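Local coordinates for extracellular matrix-binding protein EbhA (Staphylococcus aureus, PDB 2DGJ) that probably serves as a cell wall-associated adhesin that binds extracellular matrix, this piece being a rod-like run of FIVAR and GA helical bundles, at residues T208-T213 and H230-A235. Sequence-based numbering, arbitrary orientation.
Sequences TSATNT and HQVEQA
Val232 of helix 222-234 meets Ala210 and Thr211 of helix 199-215, a small patch that shows how a branched side chain can fill the approach between two helices of a bundle. The apolar part of the contact is between methyls. CG1 of Val232 makes the nearest approach to CB of Ala210, a loose 4.4 Å. CG2 of Val232 lies beside it at about the same distance from CB of Ala210, so the alanine methyl faces both branches. CG1 of Val232 alone also meets OG1 of Thr211, at 3.7 Å. With CG1 anti to the backbone N (chi1 169°), the valine extends this branch to the neighbouring helix. The backbones are nearest at 7.0 Å, between CA of Thr211 and CA of Val232. Beyond these two residues, Val232 also touches Lys207 and Ile214, while Ala210 and Ala235 both rest on Val241 of helix 238-250, which also packs here.

No hydrogen bond joins the two segments. The chi1 of Thr211 (-70°) sets OG1 beside its own backbone N, and the hydroxyl is hydrogen-bonded to the carbonyl oxygen of Lys207, one turn earlier. The amine of that lysine, in turn, bonds the carbonyl oxygens of Glu233 and Ala235, tying Lys207 to the last residues of segment 230-235.

With its hydroxyl engaged within its own helix, Thr211 can pack against a valine methyl; between these segments the contact is van der Waals, with Lys207 supplying the polar link alongside.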
# COMPACT_ATOMS: atom_id res chain seq x y z
N THR A 208 8.79 -26.75 51.48
CA THR A 208 7.82 -26.44 52.52
C THR A 208 7.21 -27.70 53.14
O THR A 208 7.16 -27.84 54.36
CB THR A 208 6.68 -25.54 51.97
OG1 THR A 208 7.22 -24.27 51.57
CG2 THR A 208 5.60 -25.33 53.02
N SER A 209 6.75 -28.62 52.29
CA SER A 209 6.13 -29.84 52.78
C SER A 209 7.15 -30.74 53.46
O SER A 209 6.83 -31.41 54.44
CB SER A 209 5.45 -30.60 51.64
OG SER A 209 6.41 -31.27 50.83
N ALA A 210 8.37 -30.75 52.93
CA ALA A 210 9.44 -31.56 53.49
C ALA A 210 9.84 -31.04 54.87
O ALA A 210 10.10 -31.82 55.78
CB ALA A 210 10.64 -31.56 52.57
N THR A 211 9.89 -29.72 55.01
CA THR A 211 10.25 -29.09 56.27
C THR A 211 9.18 -29.34 57.32
O THR A 211 9.48 -29.65 58.47
CB THR A 211 10.45 -27.57 56.11
OG1 THR A 211 11.63 -27.33 55.34
CG2 THR A 211 10.59 -26.90 57.46
N ASN A 212 7.92 -29.21 56.92
CA ASN A 212 6.82 -29.43 57.84
C ASN A 212 6.70 -30.90 58.22
O ASN A 212 6.31 -31.23 59.34
CB ASN A 212 5.50 -28.94 57.23
CG ASN A 212 5.45 -27.43 57.09
OD1 ASN A 212 6.07 -26.70 57.86
ND2 ASN A 212 4.70 -26.96 56.10
N THR A 213 7.03 -31.78 57.29
CA THR A 213 6.97 -33.21 57.56
C THR A 213 8.07 -33.60 58.54
O THR A 213 7.84 -34.37 59.47
CB THR A 213 7.10 -34.05 56.27
OG1 THR A 213 8.15 -33.50 55.46
CG2 THR A 213 5.81 -34.04 55.48
N HIS A 230 17.87 -27.78 57.68
CA HIS A 230 18.88 -26.93 57.06
C HIS A 230 19.31 -27.56 55.74
O HIS A 230 19.56 -26.85 54.76
CB HIS A 230 20.10 -26.79 57.98
CG HIS A 230 21.10 -25.78 57.50
ND1 HIS A 230 20.79 -24.43 57.38
CD2 HIS A 230 22.38 -25.90 57.11
CE1 HIS A 230 21.84 -23.78 56.94
NE2 HIS A 230 22.83 -24.65 56.76
N GLN A 231 19.40 -28.89 55.71
CA GLN A 231 19.79 -29.59 54.49
C GLN A 231 18.73 -29.36 53.42
O GLN A 231 19.04 -29.32 52.22
CB GLN A 231 19.94 -31.09 54.76
CG GLN A 231 20.86 -31.42 55.93
CD GLN A 231 21.54 -32.77 55.77
OE1 GLN A 231 20.92 -33.75 55.37
NE2 GLN A 231 22.83 -32.82 56.10
N VAL A 232 17.48 -29.22 53.85
CA VAL A 232 16.38 -28.96 52.93
C VAL A 232 16.52 -27.53 52.41
O VAL A 232 16.28 -27.25 51.24
CB VAL A 232 15.02 -29.10 53.64
CG1 VAL A 232 13.91 -28.57 52.74
CG2 VAL A 232 14.76 -30.55 54.02
N GLU A 233 16.91 -26.64 53.32
CA GLU A 233 17.09 -25.23 53.00
C GLU A 233 18.15 -25.03 51.92
O GLU A 233 18.00 -24.16 51.05
CB GLU A 233 17.49 -24.48 54.28
CG GLU A 233 17.58 -22.97 54.16
CD GLU A 233 18.79 -22.50 53.36
OE1 GLU A 233 19.93 -22.89 53.71
OE2 GLU A 233 18.60 -21.75 52.38
N GLN A 234 19.21 -25.83 51.96
CA GLN A 234 20.29 -25.70 51.00
C GLN A 234 20.12 -26.53 49.72
O GLN A 234 20.86 -26.33 48.75
CB GLN A 234 21.62 -26.05 51.67
CG GLN A 234 21.97 -25.14 52.84
CD GLN A 234 23.40 -25.31 53.31
OE1 GLN A 234 23.66 -25.83 54.41
NE2 GLN A 234 24.35 -24.88 52.49
N ALA A 235 19.16 -27.44 49.72
CA ALA A 235 18.91 -28.28 48.55
C ALA A 235 18.63 -27.39 47.34
O ALA A 235 17.97 -26.35 47.45
CB ALA A 235 17.74 -29.21 48.82